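Local coordinates for protein geranylgeranyl pyrophosphate synthase (Corynebacterium glutamicum, PDB 3LMD) that probably makes long-chain isoprenyl diphosphates, perhaps heptaprenyl diphosphate, as a metal-dependent prenyltransferase of the FPP/GGPP synthase family, at residues A[83-88]-A[223-228]; A[155-160]-A[212-217]. One frame throughout, in Å; residues are numbered along the deposited sequence.

Contact 1 (A[83-88]-A[223-228]); sequences LLASEF and DALKNF
Leu225 reaches from helix 219-246 into the angle between Ala85 and Phe88, and its two methyls do nearly all of the touching. Leu225 CD1 lies obliquely to the Phe88 ring, 3.7 Å from Phe88 CD2, while CD2 of the leucine approaches the same ring farther out, at 4.1 Å from Phe88 CE2. Ala85 CB stands 4.1 Å from both Leu225 CD1 and Leu225 CD2, and Ala85 O is 3.8 Å from Leu225 CD1. This oxygen sits in the plane of the Phe88 ring, at its edge, and accepts the backbone N-H of Phe88 at 3.2 Å. With CG anti to the carbonyl carbon (chi1 -68°), the Phe88 ring is carried over to the leucine. No hydrogen bond crosses; the side chains meet by apolar packing. The Ser86 hydroxyl donates to Leu83 O at 2.7 Å and also hydrogen-bonds Leu93 N. This is helix packing within the all-helical fold of the family, joining helix 77-86 to helix 219-246 away from the metal-binding residues. The pair is flanked by helix 335-349, whose Val336 touches Phe88 and whose Leu340 touches Leu225; helix 34-55 packs on Leu83 and Leu84.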
loop_
_atom_site.group_PDB
_atom_site.type_symbol
_atom_site.label_atom_id
_atom_site.label_comp_id
_atom_site.label_asym_id
_atom_site.label_seq_id
_atom_site.Cartn_x
_atom_site.Cartn_y
_atom_site.Cartn_z
ATOM N N LEU A 83 -10.541 3.461 21.526
ATOM C CA LEU A 83 -10.924 4.473 22.531
ATOM C C LEU A 83 -11.230 3.801 23.892
ATOM O O LEU A 83 -10.786 4.284 24.936
ATOM C CB LEU A 83 -12.139 5.300 22.075
ATOM C CG LEU A 83 -12.026 6.132 20.772
ATOM C CD1 LEU A 83 -13.298 6.879 20.416
ATOM C CD2 LEU A 83 -10.849 7.085 20.750
ATOM N N LEU A 84 -11.989 2.708 23.871
ATOM C CA LEU A 84 -12.245 1.929 25.093
ATOM C C LEU A 84 -10.963 1.443 25.723
ATOM O O LEU A 84 -10.765 1.569 26.952
ATOM C CB LEU A 84 -13.217 0.766 24.799
ATOM C CG LEU A 84 -14.622 1.215 24.381
ATOM C CD1 LEU A 84 -15.456 0.028 23.906
ATOM C CD2 LEU A 84 -15.284 1.867 25.591
ATOM N N ALA A 85 -10.064 0.886 24.904
ATOM C CA ALA A 85 -8.787 0.428 25.418
ATOM C C ALA A 85 -8.021 1.559 26.089
ATOM O O ALA A 85 -7.318 1.329 27.067
ATOM C CB ALA A 85 -7.902 -0.175 24.276
ATOM N N SER A 86 -8.107 2.770 25.539
ATOM C CA SER A 86 -7.360 3.893 26.112
ATOM C C SER A 86 -7.867 4.237 27.520
ATOM O O SER A 86 -7.158 4.841 28.300
ATOM C CB SER A 86 -7.413 5.143 25.214
ATOM O OG SER A 86 -8.643 5.843 25.379
ATOM N N GLU A 87 -9.073 3.821 27.850
ATOM C CA GLU A 87 -9.633 4.127 29.182
ATOM C C GLU A 87 -8.810 3.480 30.286
ATOM O O GLU A 87 -8.959 3.840 31.455
ATOM C CB GLU A 87 -11.100 3.693 29.279
ATOM C CG GLU A 87 -12.026 4.564 28.446
ATOM C CD GLU A 87 -12.238 5.968 29.076
ATOM O OE1 GLU A 87 -11.750 6.208 30.193
ATOM O OE2 GLU A 87 -12.922 6.807 28.474
ATOM N N PHE A 88 -7.915 2.557 29.919
ATOM C CA PHE A 88 -7.092 1.876 30.910
ATOM C C PHE A 88 -5.756 2.553 31.168
ATOM O O PHE A 88 -4.983 2.076 31.983
ATOM C CB PHE A 88 -6.879 0.381 30.559
ATOM C CG PHE A 88 -8.127 -0.443 30.665
ATOM C CD1 PHE A 88 -8.517 -0.993 31.878
ATOM C CD2 PHE A 88 -8.945 -0.627 29.549
ATOM C CE1 PHE A 88 -9.698 -1.745 31.970
ATOM C CE2 PHE A 88 -10.095 -1.358 29.607
ATOM C CZ PHE A 88 -10.503 -1.931 30.841
ATOM N N ASP A 223 -0.973 -5.483 26.696
ATOM C CA ASP A 223 -0.935 -6.843 26.171
ATOM C C ASP A 223 -2.303 -7.531 26.279
ATOM O O ASP A 223 -2.739 -8.232 25.357
ATOM C CB ASP A 223 0.137 -7.673 26.894
ATOM C CG ASP A 223 0.455 -8.964 26.159
ATOM O OD1 ASP A 223 1.027 -8.879 25.055
ATOM O OD2 ASP A 223 0.113 -10.052 26.678
ATOM N N ALA A 224 -2.979 -7.347 27.413
ATOM C CA ALA A 224 -4.277 -7.969 27.606
ATOM C C ALA A 224 -5.301 -7.441 26.596
ATOM O O ALA A 224 -6.150 -8.190 26.117
ATOM C CB ALA A 224 -4.780 -7.717 29.036
ATOM N N LEU A 225 -5.267 -6.138 26.320
ATOM C CA LEU A 225 -6.264 -5.539 25.412
ATOM C C LEU A 225 -6.006 -5.966 23.960
ATOM O O LEU A 225 -6.940 -6.219 23.180
ATOM C CB LEU A 225 -6.249 -3.989 25.525
ATOM C CG LEU A 225 -6.989 -3.619 26.831
ATOM C CD1 LEU A 225 -6.441 -2.303 27.442
ATOM C CD2 LEU A 225 -8.463 -3.550 26.607
ATOM N N LYS A 226 -4.738 -6.063 23.619
ATOM C CA LYS A 226 -4.343 -6.618 22.342
ATOM C C LYS A 226 -4.914 -8.048 22.165
ATOM O O LYS A 226 -5.563 -8.366 21.154
ATOM C CB LYS A 226 -2.819 -6.665 22.262
ATOM C CG LYS A 226 -2.344 -7.277 20.934
ATOM C CD LYS A 226 -0.801 -7.303 20.781
ATOM C CE LYS A 226 -0.163 -8.281 21.733
ATOM N NZ LYS A 226 1.036 -8.905 21.086
ATOM N N ASN A 227 -4.676 -8.899 23.161
ATOM C CA ASN A 227 -5.071 -10.313 23.074
ATOM C C ASN A 227 -6.584 -10.444 23.094
ATOM O O ASN A 227 -7.172 -11.330 22.445
ATOM C CB ASN A 227 -4.450 -11.106 24.232
ATOM C CG ASN A 227 -2.937 -11.305 24.084
ATOM O OD1 ASN A 227 -2.345 -11.018 23.052
ATOM N ND2 ASN A 227 -2.316 -11.803 25.136
ATOM N N PHE A 228 -7.241 -9.556 23.838
ATOM C CA PHE A 228 -8.692 -9.560 23.876
ATOM C C PHE A 228 -9.245 -9.207 22.486
ATOM O O PHE A 228 -10.179 -9.824 22.000
ATOM C CB PHE A 228 -9.215 -8.529 24.897
ATOM C CG PHE A 228 -10.716 -8.398 24.890
ATOM C CD1 PHE A 228 -11.500 -9.356 25.506
ATOM C CD2 PHE A 228 -11.337 -7.323 24.249
ATOM C CE1 PHE A 228 -12.899 -9.256 25.502
ATOM C CE2 PHE A 228 -12.704 -7.215 24.220
ATOM C CZ PHE A 228 -13.497 -8.183 24.872
#

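Contact 2 (A[155-160]-A[212-217]); sequences SQLGTD and AMHAGA
The glycine break between helices 132-157 and 159-181 meets the C-terminal end of helix 188-214 in the all-helical prenyl synthase fold. Leu157 and His214 carry the contact, their side chains crossing at about a right angle. CD2 of Leu157 rests over one face of the imidazole in a CH-pi contact, 4.1 Å from the ring centroid and 24° off the ring normal, while Leu157 CB comes to 3.7 Å from CE1 of His214. The backbone of the leucine takes part as well: its carbonyl oxygen lies in the ring plane at the edge, 3.4 Å from His214 CE1. Against the opposite face, Met213 folds its own methyl back, CE standing 3.6 Å above the plane and offset toward the rim, so the imidazole is held between two aliphatic groups. Met213 has CG anti to its backbone N (chi1 -177°), and the later bends of the chain turn CE back onto the neighbouring ring. The polar end of His214 is secured beyond the segments, where NE2 hydrogen-bonds to Thr161 OG1 and so helps to fix the rotation of the ring. Asn96 and Ala100 of helix 95-118 also touch the histidine, and Asn96 and Val103 touch Leu157. Both segments turn at a glycine. Gly158, with positive phi (115°), leaves the first helix and stands at the N-cap position of the next. Gly216 N bonds to Met213 O at 3.0 Å and Ala217 N to Ala212 O, so that Gly216, also at positive phi, closes helix 188-214 in a Schellman motif. A glycine-terminated Schellman end and a glycine break between helices are thus the means by which consecutive helices of this all-helical fold are joined here.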
loop_
_atom_site.group_PDB
_atom_site.type_symbol
_atom_site.label_atom_id
_atom_site.label_comp_id
_atom_site.label_asym_id
_atom_site.label_seq_id
_atom_site.Cartn_x
_atom_site.Cartn_y
_atom_site.Cartn_z
ATOM N N SER A 155 3.977 8.954 11.554
ATOM C CA SER A 155 5.227 9.706 11.755
ATOM C C SER A 155 5.155 10.619 12.977
ATOM O O SER A 155 6.182 10.988 13.547
ATOM C CB SER A 155 5.619 10.532 10.513
ATOM O OG SER A 155 4.856 11.758 10.376
ATOM N N GLN A 156 3.940 10.969 13.386
ATOM C CA GLN A 156 3.767 11.818 14.555
ATOM C C GLN A 156 3.523 10.978 15.807
ATOM O O GLN A 156 3.609 11.490 16.932
ATOM C CB GLN A 156 2.605 12.806 14.345
ATOM C CG GLN A 156 2.837 13.757 13.153
ATOM C CD GLN A 156 1.732 14.791 13.044
ATOM O OE1 GLN A 156 0.552 14.437 12.979
ATOM N NE2 GLN A 156 2.104 16.069 13.055
ATOM N N LEU A 157 3.244 9.692 15.623
ATOM C CA LEU A 157 2.915 8.808 16.754
ATOM C C LEU A 157 4.156 8.110 17.296
ATOM O O LEU A 157 4.159 7.679 18.432
ATOM C CB LEU A 157 1.827 7.780 16.389
ATOM C CG LEU A 157 0.451 8.444 16.131
ATOM C CD1 LEU A 157 -0.538 7.425 15.564
ATOM C CD2 LEU A 157 -0.076 8.985 17.466
ATOM N N GLY A 158 5.205 7.992 16.486
ATOM C CA GLY A 158 6.454 7.427 16.991
ATOM C C GLY A 158 6.803 6.103 16.322
ATOM O O GLY A 158 5.944 5.448 15.725
ATOM N N THR A 159 8.061 5.693 16.430
ATOM C CA THR A 159 8.523 4.504 15.697
ATOM C C THR A 159 7.929 3.203 16.213
ATOM O O THR A 159 7.814 2.233 15.435
ATOM C CB THR A 159 10.074 4.372 15.715
ATOM O OG1 THR A 159 10.522 4.344 17.066
ATOM C CG2 THR A 159 10.716 5.527 15.024
ATOM N N ASP A 160 7.573 3.121 17.497
ATOM C CA ASP A 160 6.961 1.900 18.007
ATOM C C ASP A 160 5.606 1.659 17.322
ATOM O O ASP A 160 5.210 0.518 17.101
ATOM C CB ASP A 160 6.808 1.970 19.530
ATOM C CG ASP A 160 8.161 2.018 20.260
ATOM O OD1 ASP A 160 9.213 1.740 19.631
ATOM O OD2 ASP A 160 8.164 2.327 21.463
ATOM N N ALA A 212 -4.475 1.516 24.031
ATOM C CA ALA A 212 -3.921 1.402 25.380
ATOM C C ALA A 212 -2.506 1.992 25.454
ATOM O O ALA A 212 -2.172 2.702 26.410
ATOM C CB ALA A 212 -3.927 -0.058 25.855
ATOM N N MET A 213 -1.667 1.697 24.462
ATOM C CA MET A 213 -0.287 2.159 24.509
ATOM C C MET A 213 -0.194 3.689 24.476
ATOM O O MET A 213 0.577 4.286 25.248
ATOM C CB MET A 213 0.567 1.564 23.377
ATOM C CG MET A 213 2.079 1.991 23.469
ATOM S SD MET A 213 2.461 3.534 22.601
ATOM C CE MET A 213 2.637 2.761 20.941
ATOM N N HIS A 214 -0.925 4.317 23.559
ATOM C CA HIS A 214 -0.917 5.784 23.469
ATOM C C HIS A 214 -1.585 6.495 24.643
ATOM O O HIS A 214 -1.372 7.689 24.830
ATOM C CB HIS A 214 -1.460 6.300 22.132
ATOM C CG HIS A 214 -0.503 6.096 21.001
ATOM N ND1 HIS A 214 0.656 6.827 20.875
ATOM C CD2 HIS A 214 -0.460 5.151 20.030
ATOM C CE1 HIS A 214 1.342 6.393 19.830
ATOM N NE2 HIS A 214 0.685 5.373 19.298
ATOM N N ALA A 215 -2.367 5.765 25.430
ATOM C CA ALA A 215 -2.922 6.315 26.658
ATOM C C ALA A 215 -1.970 6.124 27.845
ATOM O O ALA A 215 -2.278 6.547 28.977
ATOM C CB ALA A 215 -4.252 5.680 26.956
ATOM N N GLY A 216 -0.828 5.489 27.585
ATOM C CA GLY A 216 0.153 5.170 28.621
ATOM C C GLY A 216 -0.249 4.079 29.605
ATOM O O GLY A 216 0.218 4.074 30.736
ATOM N N ALA A 217 -1.098 3.135 29.191
ATOM C CA ALA A 217 -1.417 1.985 30.044
ATOM C C ALA A 217 -0.184 1.143 30.401
ATOM O O ALA A 217 0.805 1.142 29.675
ATOM C CB ALA A 217 -2.472 1.115 29.375
#

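In the fold
Contact 1 is a buried join of apolar side chains, whereas contact 2 lies farther out, at the surface, about 22 Å from the chain centre against 15 Å, measured to the contact centres. Their centres are about 13 Å apart, on the same side of that centre. The consecutive helices 188-214 and 219-246 link them: Leu225 CD1 of contact 1 packs on Ala212 CB of contact 2 at 3.7 Å, and Ser86 O lies 3.3 Å from Ala215 CB. Aliphatic groups meet a phenylalanine ring in the interior but an imidazole at the periphery, where a hydroxyl also serves the ring nitrogen. The second subunit packs on Ser155 and Thr159 of contact 2, while no other chain of the assembly touches the two segments of contact 1.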